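Local coordinates for time interval measuring enzyme TIME (Bombyx mori, PDB 2E47), which probably removes superoxide radicals by converting them to hydrogen peroxide and oxygen, using one copper and one zinc ion per subunit, at residues F49-K54 and H114-R119; G65-P70 and N82-D87; R119-H124 and G151-L156. All blocks are in the same frame, centred on the assembly; numbering follows the deposited sequence.

Interaction 1. Residues F49-K54 and H114-R119. With CU (copper (II) ion), chain E.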
loop_
_atom_site.group_PDB
_atom_site.type_symbol
_atom_site.label_atom_id
_atom_site.label_comp_id
_atom_site.label_asym_id
_atom_site.label_seq_id
_atom_site.Cartn_x
_atom_site.Cartn_y
_atom_site.Cartn_z
ATOM N N PHE A 49 -2.455 -16.106 -7.906
ATOM C CA PHE A 49 -1.803 -14.935 -7.371
ATOM C C PHE A 49 -2.068 -13.794 -8.344
ATOM O O PHE A 49 -1.688 -13.880 -9.487
ATOM C CB PHE A 49 -0.338 -15.243 -7.343
ATOM C CG PHE A 49 0.480 -14.212 -6.652
ATOM C CD1 PHE A 49 1.472 -13.540 -7.337
ATOM C CD2 PHE A 49 0.311 -13.985 -5.328
ATOM C CE1 PHE A 49 2.237 -12.607 -6.692
ATOM C CE2 PHE A 49 1.054 -13.073 -4.673
ATOM C CZ PHE A 49 2.018 -12.362 -5.365
ATOM N N HIS A 50 -2.770 -12.742 -7.921
ATOM C CA HIS A 50 -3.191 -11.697 -8.872
ATOM C C HIS A 50 -3.035 -10.299 -8.297
ATOM O O HIS A 50 -3.057 -10.174 -7.096
ATOM C CB HIS A 50 -4.662 -11.853 -9.213
ATOM C CG HIS A 50 -5.101 -13.274 -9.383
ATOM N ND1 HIS A 50 -6.170 -13.802 -8.684
ATOM C CD2 HIS A 50 -4.621 -14.273 -10.182
ATOM C CE1 HIS A 50 -6.323 -15.067 -9.044
ATOM N NE2 HIS A 50 -5.408 -15.379 -9.959
ATOM N N VAL A 51 -2.987 -9.266 -9.148
ATOM C CA VAL A 51 -3.113 -7.877 -8.714
ATOM C C VAL A 51 -4.588 -7.544 -8.800
ATOM O O VAL A 51 -5.230 -7.635 -9.923
ATOM C CB VAL A 51 -2.305 -6.944 -9.614
ATOM C CG1 VAL A 51 -2.494 -5.472 -9.208
ATOM C CG2 VAL A 51 -0.765 -7.344 -9.573
ATOM N N HIS A 52 -5.165 -7.178 -7.664
ATOM C CA HIS A 52 -6.567 -6.826 -7.651
ATOM C C HIS A 52 -6.662 -5.279 -7.763
ATOM O O HIS A 52 -5.683 -4.542 -7.589
ATOM C CB HIS A 52 -7.259 -7.424 -6.408
ATOM C CG HIS A 52 -7.536 -8.904 -6.502
ATOM N ND1 HIS A 52 -8.719 -9.461 -6.084
ATOM C CD2 HIS A 52 -6.784 -9.940 -6.930
ATOM C CE1 HIS A 52 -8.677 -10.769 -6.237
ATOM N NE2 HIS A 52 -7.514 -11.090 -6.773
ATOM N N GLU A 53 -7.829 -4.783 -8.136
ATOM C CA GLU A 53 -7.948 -3.418 -8.568
ATOM C C GLU A 53 -7.713 -2.392 -7.431
ATOM O O GLU A 53 -7.099 -1.366 -7.650
ATOM C CB GLU A 53 -9.340 -3.215 -9.188
ATOM C CG GLU A 53 -9.537 -1.790 -9.596
ATOM C CD GLU A 53 -10.967 -1.467 -10.050
ATOM O OE1 GLU A 53 -11.140 -0.400 -10.706
ATOM O OE2 GLU A 53 -11.889 -2.259 -9.749
ATOM N N LYS A 54 -8.227 -2.644 -6.235
ATOM C CA LYS A 54 -8.165 -1.618 -5.213
ATOM C C LYS A 54 -7.145 -2.030 -4.121
ATOM O O LYS A 54 -7.031 -3.227 -3.769
ATOM C CB LYS A 54 -9.522 -1.530 -4.549
ATOM C CG LYS A 54 -10.704 -1.025 -5.434
ATOM C CD LYS A 54 -10.226 0.037 -6.340
ATOM C CE LYS A 54 -11.388 0.674 -7.140
ATOM N NZ LYS A 54 -10.947 1.979 -7.783
ATOM N N HIS A 114 -1.460 0.879 -16.805
ATOM C CA HIS A 114 -1.301 -0.467 -16.247
ATOM C C HIS A 114 -0.544 -0.448 -14.919
ATOM O O HIS A 114 -0.017 -1.489 -14.463
ATOM C CB HIS A 114 -0.538 -1.330 -17.213
ATOM C CG HIS A 114 -1.294 -1.683 -18.444
ATOM N ND1 HIS A 114 -0.863 -2.662 -19.318
ATOM C CD2 HIS A 114 -2.460 -1.200 -18.953
ATOM C CE1 HIS A 114 -1.734 -2.769 -20.314
ATOM N NE2 HIS A 114 -2.710 -1.893 -20.114
ATOM N N GLY A 115 -0.389 0.752 -14.352
ATOM C CA GLY A 115 0.432 0.955 -13.168
ATOM C C GLY A 115 -0.250 0.230 -12.021
ATOM O O GLY A 115 -1.450 0.373 -11.837
ATOM N N ILE A 116 0.501 -0.578 -11.274
ATOM C CA ILE A 116 -0.056 -1.337 -10.098
ATOM C C ILE A 116 0.281 -0.737 -8.730
ATOM O O ILE A 116 -0.129 -1.272 -7.713
ATOM C CB ILE A 116 0.378 -2.793 -10.103
ATOM C CG1 ILE A 116 1.909 -2.890 -9.982
ATOM C CG2 ILE A 116 0.055 -3.419 -11.461
ATOM C CD1 ILE A 116 2.420 -4.287 -10.346
ATOM N N ILE A 117 0.985 0.385 -8.685
ATOM C CA ILE A 117 1.279 0.944 -7.366
ATOM C C ILE A 117 0.005 1.446 -6.702
ATOM O O ILE A 117 -0.816 2.143 -7.331
ATOM C CB ILE A 117 2.417 2.031 -7.377
ATOM C CG1 ILE A 117 3.752 1.349 -7.634
ATOM C CG2 ILE A 117 2.438 2.825 -6.049
ATOM C CD1 ILE A 117 4.782 2.300 -8.138
ATOM N N GLY A 118 -0.178 1.055 -5.428
ATOM C CA GLY A 118 -1.404 1.374 -4.705
ATOM C C GLY A 118 -2.472 0.338 -4.924
ATOM O O GLY A 118 -3.559 0.461 -4.347
ATOM N N ARG A 119 -2.207 -0.660 -5.789
ATOM C CA ARG A 119 -3.155 -1.759 -5.979
ATOM C C ARG A 119 -2.795 -2.885 -4.994
ATOM O O ARG A 119 -1.992 -2.666 -4.121
ATOM C CB ARG A 119 -3.252 -2.177 -7.481
ATOM C CG ARG A 119 -3.663 -0.928 -8.287
ATOM C CD ARG A 119 -3.970 -1.166 -9.702
ATOM N NE ARG A 119 -4.200 0.104 -10.442
ATOM C CZ ARG A 119 -5.349 0.805 -10.452
ATOM N NH1 ARG A 119 -5.421 1.912 -11.170
ATOM N NH2 ARG A 119 -6.420 0.417 -9.785
HETATM CU CU CU E . -7.713 -12.925 -7.681
HETATM O O HOH W 1 -9.111 1.935 -9.856
#
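The guanidinium of R119 is met around its edge, in or near its plane, by three oxygens: E53 O across the contact, G115 O from its own segment, and a water. R119 NH2 donates to E53 O at 2.9 Å along a somewhat bent path (145°), while R119 NE donates to G115 O at 3.1 Å. With two different nitrogens tied to backbone carbonyls, the flat group has little freedom to rotate. NH2 also gives a bond to the water, which donates to E53 OE1 and accepts from K54 NZ. The E53 carboxylate is turned only 27° from the guanidinium plane, yet E53 OE1 stays 4.9 Å from R119 NH2, and the water joins the two groups. The other flat groups, the imidazoles of H50 and H52, turn to the copper. H52 NE2 lies in plane at the edge of the H50 ring because H50 ND1 and H52 NE2 bind the same metal; H52 ND1 is held by G65 O. Nearer the strand backbone the contact is apolar. V51 CG1, anti to the backbone N (177°), reaches both R119 CB (3.8 Å) and I116 CG2 (4.0 Å). A leucine in place of R119 would probably leave E53 O and G115 O each without its donor and the water short of one partner. Residues I116 to R119 form a type II turn leading into strand 120-124, and R119 also packs on I155 of the second subunit. Strand 45-52 runs between strands 87-93 and 120-124; V51 packs on L88 of the first and, farther over, on I153 of strand 147-155.

Interaction 2. Residues G65-P70 and N82-D87. With ZN (zinc ion), chain F; CU (copper (II) ion), chain E.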
loop_
_atom_site.group_PDB
_atom_site.type_symbol
_atom_site.label_atom_id
_atom_site.label_comp_id
_atom_site.label_asym_id
_atom_site.label_seq_id
_atom_site.Cartn_x
_atom_site.Cartn_y
_atom_site.Cartn_z
ATOM N N GLY A 65 -11.351 -5.767 -4.236
ATOM C CA GLY A 65 -12.107 -5.756 -5.478
ATOM C C GLY A 65 -11.748 -6.963 -6.354
ATOM O O GLY A 65 -11.317 -8.018 -5.843
ATOM N N SER A 66 -11.919 -6.810 -7.668
ATOM C CA SER A 66 -11.668 -7.912 -8.590
ATOM C C SER A 66 -10.322 -7.721 -9.280
ATOM O O SER A 66 -9.538 -6.833 -8.935
ATOM C CB SER A 66 -12.826 -8.040 -9.609
ATOM O OG SER A 66 -13.088 -6.824 -10.279
ATOM N N HIS A 67 -10.026 -8.548 -10.260
ATOM C CA HIS A 67 -8.718 -8.522 -10.848
ATOM C C HIS A 67 -8.535 -7.174 -11.535
ATOM O O HIS A 67 -9.464 -6.684 -12.204
ATOM C CB HIS A 67 -8.507 -9.735 -11.796
ATOM C CG HIS A 67 -8.469 -11.066 -11.092
ATOM N ND1 HIS A 67 -8.436 -12.263 -11.770
ATOM C CD2 HIS A 67 -8.464 -11.361 -9.752
ATOM C CE1 HIS A 67 -8.399 -13.240 -10.847
ATOM N NE2 HIS A 67 -8.346 -12.718 -9.610
ATOM N N PHE A 68 -7.352 -6.577 -11.429
ATOM C CA PHE A 68 -7.078 -5.329 -12.109
ATOM C C PHE A 68 -7.230 -5.523 -13.640
ATOM O O PHE A 68 -6.519 -6.323 -14.236
ATOM C CB PHE A 68 -5.696 -4.840 -11.743
ATOM C CG PHE A 68 -5.301 -3.524 -12.377
ATOM C CD1 PHE A 68 -6.198 -2.458 -12.465
ATOM C CD2 PHE A 68 -4.018 -3.359 -12.885
ATOM C CE1 PHE A 68 -5.815 -1.263 -13.028
ATOM C CE2 PHE A 68 -3.595 -2.168 -13.438
ATOM C CZ PHE A 68 -4.504 -1.106 -13.514
ATOM N N ASN A 69 -8.137 -4.772 -14.274
ATOM C CA ASN A 69 -8.560 -5.058 -15.664
ATOM C C ASN A 69 -8.899 -3.740 -16.442
ATOM O O ASN A 69 -10.051 -3.541 -16.827
ATOM C CB ASN A 69 -9.767 -6.024 -15.626
ATOM C CG ASN A 69 -10.267 -6.524 -17.034
ATOM O OD1 ASN A 69 -11.416 -6.921 -17.130
ATOM N ND2 ASN A 69 -9.409 -6.639 -18.018
ATOM N N PRO A 70 -7.890 -2.841 -16.652
ATOM C CA PRO A 70 -8.132 -1.575 -17.316
ATOM C C PRO A 70 -8.467 -1.774 -18.795
ATOM O O PRO A 70 -9.068 -0.895 -19.418
ATOM C CB PRO A 70 -6.789 -0.876 -17.208
ATOM C CG PRO A 70 -5.792 -1.977 -17.189
ATOM C CD PRO A 70 -6.457 -3.008 -16.321
ATOM N N ASN A 82 -5.618 -12.243 -24.215
ATOM C CA ASN A 82 -6.905 -12.013 -23.567
ATOM C C ASN A 82 -6.744 -12.459 -22.104
ATOM O O ASN A 82 -7.043 -13.598 -21.751
ATOM C CB ASN A 82 -8.065 -12.770 -24.277
ATOM C CG ASN A 82 -9.492 -12.479 -23.649
ATOM O OD1 ASN A 82 -10.514 -13.225 -23.877
ATOM N ND2 ASN A 82 -9.570 -11.413 -22.896
ATOM N N ARG A 83 -6.320 -11.536 -21.256
ATOM C CA ARG A 83 -6.050 -11.775 -19.831
ATOM C C ARG A 83 -6.309 -10.416 -19.230
ATOM O O ARG A 83 -6.276 -9.363 -19.925
ATOM C CB ARG A 83 -4.554 -12.170 -19.574
ATOM C CG ARG A 83 -3.472 -11.204 -20.171
ATOM C CD ARG A 83 -1.998 -11.411 -19.641
ATOM N NE ARG A 83 -1.818 -10.810 -18.313
ATOM C CZ ARG A 83 -0.633 -10.727 -17.661
ATOM N NH1 ARG A 83 -0.542 -10.097 -16.496
ATOM N NH2 ARG A 83 0.462 -11.242 -18.176
ATOM N N HIS A 84 -6.547 -10.403 -17.938
ATOM C CA HIS A 84 -6.507 -9.146 -17.150
ATOM C C HIS A 84 -5.059 -8.712 -16.977
ATOM O O HIS A 84 -4.216 -9.539 -16.977
ATOM C CB HIS A 84 -7.135 -9.388 -15.785
ATOM C CG HIS A 84 -8.551 -9.890 -15.847
ATOM N ND1 HIS A 84 -9.046 -10.865 -14.993
ATOM C CD2 HIS A 84 -9.591 -9.524 -16.651
ATOM C CE1 HIS A 84 -10.329 -11.056 -15.250
ATOM N NE2 HIS A 84 -10.678 -10.277 -16.268
ATOM N N VAL A 85 -4.771 -7.418 -16.778
ATOM C CA VAL A 85 -3.410 -6.973 -16.503
ATOM C C VAL A 85 -2.920 -7.645 -15.191
ATOM O O VAL A 85 -1.742 -7.998 -15.072
ATOM C CB VAL A 85 -3.350 -5.412 -16.452
ATOM C CG1 VAL A 85 -2.004 -4.860 -15.800
ATOM C CG2 VAL A 85 -3.469 -4.874 -17.877
ATOM N N GLY A 86 -3.840 -7.865 -14.244
ATOM C CA GLY A 86 -3.493 -8.458 -12.971
ATOM C C GLY A 86 -3.315 -9.969 -12.885
ATOM O O GLY A 86 -3.095 -10.486 -11.796
ATOM N N ASP A 87 -3.450 -10.687 -13.998
ATOM C CA ASP A 87 -3.410 -12.141 -13.996
ATOM C C ASP A 87 -1.956 -12.532 -13.996
ATOM O O ASP A 87 -1.393 -12.702 -15.067
ATOM C CB ASP A 87 -4.055 -12.679 -15.287
ATOM C CG ASP A 87 -5.592 -12.516 -15.293
ATOM O OD1 ASP A 87 -6.143 -12.168 -14.261
ATOM O OD2 ASP A 87 -6.242 -12.742 -16.318
HETATM ZN ZN ZN F . -8.166 -12.333 -13.800
HETATM CU CU CU E . -7.713 -12.925 -7.681
#
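H84, F68 and V85 carry most of the contact that joins two limbs of the zinc-binding loop of a Cu,Zn superoxide dismutase, the long excursion between strands 45-52 and 87-93. H84 is held by its metal: ND1 binds zinc at 2.1 Å and lies in plane at the edge of the H67 ring, 3.4 Å from H67 CB. The two imidazoles meet rim to rim with planes 76° apart. H67 is the bridging ligand, ND1 on zinc at 2.0 Å and NE2 on copper. D87 OD1 and H75 complete the zinc site, while D87 OD2 takes the H84 N-H from above the carboxylate plane and a second bond from G76 N. F68 serves with both backbone and ring. F68 O accepts from G86 N at 3.1 Å (153°), and a side chain at G86 would come too close to F68 N. V85 spreads its two methyls over separate partners: CG1, anti to the backbone N, runs alongside F68 to CD2 at 3.8 Å, and CG2 crosses to P70 CG at the same separation. P70 CD sits 3.7 Å above the centre of the F68 ring, so the three side chains pack as one apolar cluster. H84 O is gripped from opposite faces of its plane by D87 N and by R83 NE, the latter through a 3.0 Å bond that is almost straight.

Interaction 3. Residues R119-H124 and G151-L156; sequences RAVVLH and GVIGIL. With CU (copper (II) ion), chain E.
Antiparallel pairing of strands 120-124 and 147-155 in the beta barrel of Cu,Zn superoxide dismutase brings R119, A120 and V121 against G151, V152 and I153. V121 and G151 form a hydrogen-bonded pair: V121 N donates to G151 O at 2.9 Å, and G151 N returns a bond to V121 O at 3.0 Å. One step along, A120 and V152 make the non-hydrogen-bonded pair, and beyond it I153 N reaches R119 O at 2.8 Å in a nearly straight bond (176°). The carbonyls between these amides are used twice. G151 O also receives a CA-H...O contact from A120 CA at 3.3 Å, and R119 O a similar one from V152 CA at 3.5 Å. On the face bearing V121, the methyl CG2, anti to the carbonyl carbon, meets I153 CD1 at 3.9 Å, the two side chains crossing at about a right angle. The first torsion of I153 (-57°) sets CG1 beside its own backbone N and close to R119 O. V152 lies on the other face with A120 and meets V152 of the second subunit. At the far end of strand 120-124, H124 NE2 binds copper at 2.1 Å, and V122 CG1 stands 3.8 Å above one face of the H124 ring, toward its rim. The strand thus pairs with 147-155, L123 bonding to V148 and A149 as well, and carries a copper ligand at its end, as in the Greek-key beta barrel of the Cu,Zn superoxide dismutases, where barrel strands supply copper ligands.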
loop_
_atom_site.group_PDB
_atom_site.type_symbol
_atom_site.label_atom_id
_atom_site.label_comp_id
_atom_site.label_asym_id
_atom_site.label_seq_id
_atom_site.Cartn_x
_atom_site.Cartn_y
_atom_site.Cartn_z
ATOM N N ARG A 119 -2.207 -0.660 -5.789
ATOM C CA ARG A 119 -3.155 -1.759 -5.979
ATOM C C ARG A 119 -2.795 -2.885 -4.994
ATOM O O ARG A 119 -1.992 -2.666 -4.121
ATOM C CB ARG A 119 -3.252 -2.177 -7.481
ATOM C CG ARG A 119 -3.663 -0.928 -8.287
ATOM C CD ARG A 119 -3.970 -1.166 -9.702
ATOM N NE ARG A 119 -4.200 0.104 -10.442
ATOM C CZ ARG A 119 -5.349 0.805 -10.452
ATOM N NH1 ARG A 119 -5.421 1.912 -11.170
ATOM N NH2 ARG A 119 -6.420 0.417 -9.785
ATOM N N ALA A 120 -3.408 -4.054 -5.074
ATOM C CA ALA A 120 -3.137 -5.096 -4.042
ATOM C C ALA A 120 -2.718 -6.383 -4.736
ATOM O O ALA A 120 -3.179 -6.678 -5.848
ATOM C CB ALA A 120 -4.367 -5.365 -3.233
ATOM N N VAL A 121 -1.803 -7.128 -4.110
ATOM C CA VAL A 121 -1.538 -8.478 -4.567
ATOM C C VAL A 121 -2.418 -9.354 -3.677
ATOM O O VAL A 121 -2.557 -9.067 -2.457
ATOM C CB VAL A 121 -0.064 -8.802 -4.341
ATOM C CG1 VAL A 121 0.087 -10.269 -4.448
ATOM C CG2 VAL A 121 0.705 -8.206 -5.438
ATOM N N VAL A 122 -2.997 -10.402 -4.240
ATOM C CA VAL A 122 -3.862 -11.304 -3.488
ATOM C C VAL A 122 -3.470 -12.745 -3.793
ATOM O O VAL A 122 -3.376 -13.138 -4.981
ATOM C CB VAL A 122 -5.340 -11.187 -3.806
ATOM C CG1 VAL A 122 -6.145 -12.212 -2.937
ATOM C CG2 VAL A 122 -5.811 -9.760 -3.522
ATOM N N LEU A 123 -3.221 -13.506 -2.726
ATOM C CA LEU A 123 -2.919 -14.942 -2.851
ATOM C C LEU A 123 -4.173 -15.677 -2.522
ATOM O O LEU A 123 -4.768 -15.437 -1.440
ATOM C CB LEU A 123 -1.887 -15.341 -1.801
ATOM C CG LEU A 123 -1.414 -16.785 -1.669
ATOM C CD1 LEU A 123 -0.715 -17.256 -2.910
ATOM C CD2 LEU A 123 -0.432 -16.829 -0.497
ATOM N N HIS A 124 -4.486 -16.676 -3.339
ATOM C CA HIS A 124 -5.754 -17.361 -3.236
ATOM C C HIS A 124 -5.613 -18.746 -2.700
ATOM O O HIS A 124 -4.498 -19.316 -2.687
ATOM C CB HIS A 124 -6.354 -17.432 -4.665
ATOM C CG HIS A 124 -6.776 -16.109 -5.173
ATOM N ND1 HIS A 124 -7.987 -15.550 -4.837
ATOM C CD2 HIS A 124 -6.155 -15.225 -5.981
ATOM C CE1 HIS A 124 -8.097 -14.381 -5.443
ATOM N NE2 HIS A 124 -7.012 -14.165 -6.167
ATOM N N GLY A 151 -1.709 -7.835 0.168
ATOM C CA GLY A 151 -0.923 -6.702 0.621
ATOM C C GLY A 151 -1.054 -5.585 -0.378
ATOM O O GLY A 151 -1.125 -5.842 -1.567
ATOM N N VAL A 152 -1.065 -4.356 0.096
ATOM C CA VAL A 152 -0.978 -3.208 -0.805
ATOM C C VAL A 152 0.422 -3.092 -1.437
ATOM O O VAL A 152 1.457 -3.283 -0.782
ATOM C CB VAL A 152 -1.313 -1.866 -0.092
ATOM C CG1 VAL A 152 -1.391 -0.773 -1.124
ATOM C CG2 VAL A 152 -2.631 -1.954 0.642
ATOM N N ILE A 153 0.470 -2.805 -2.719
ATOM C CA ILE A 153 1.771 -2.595 -3.392
ATOM C C ILE A 153 2.287 -1.181 -3.143
ATOM O O ILE A 153 1.680 -0.223 -3.640
ATOM C CB ILE A 153 1.616 -2.813 -4.883
ATOM C CG1 ILE A 153 1.063 -4.214 -5.128
ATOM C CG2 ILE A 153 2.951 -2.604 -5.625
ATOM C CD1 ILE A 153 0.556 -4.524 -6.608
ATOM N N GLY A 154 3.374 -1.058 -2.343
ATOM C CA GLY A 154 3.888 0.229 -1.931
ATOM C C GLY A 154 5.164 0.586 -2.674
ATOM O O GLY A 154 5.796 -0.283 -3.239
ATOM N N ILE A 155 5.527 1.862 -2.649
ATOM C CA ILE A 155 6.736 2.367 -3.249
ATOM C C ILE A 155 7.876 1.873 -2.363
ATOM O O ILE A 155 7.906 2.048 -1.154
ATOM C CB ILE A 155 6.742 3.955 -3.386
ATOM C CG1 ILE A 155 5.742 4.364 -4.454
ATOM C CG2 ILE A 155 8.133 4.446 -3.842
ATOM C CD1 ILE A 155 5.321 5.860 -4.479
ATOM N N LEU A 156 8.775 1.151 -2.993
ATOM C CA LEU A 156 9.993 0.727 -2.387
ATOM C C LEU A 156 10.967 1.758 -2.934
ATOM O O LEU A 156 12.113 1.813 -2.468
ATOM C CB LEU A 156 10.342 -0.699 -2.891
ATOM C CG LEU A 156 11.587 -1.465 -2.424
ATOM C CD1 LEU A 156 11.411 -1.893 -1.019
ATOM C CD2 LEU A 156 11.741 -2.659 -3.303
HETATM CU CU CU E . -7.713 -12.925 -7.681
#

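All three contacts converge on one copper: interaction 1 supplies H50 and H52, interaction 2 H67, which bridges copper and zinc, and interaction 3 H124. Strand 45-52 is the common neighbour. A probable hydrogen bond of 2.7 Å between H52 N and A120 O joins interactions 1 and 3, whose centres lie about 7 Å apart and which share R119. On the loop side, V51 O and F68 N, 2.8 Å apart, and E53 N and S66 O, at the same distance, probably tie interaction 1 to interaction 2. Interactions 2 and 3 have centres about 14 Å apart, but F68 CZ still touches R119 NE at 3.3 Å. Interactions 1 and 3 also reach the second subunit, which interaction 2 does not touch.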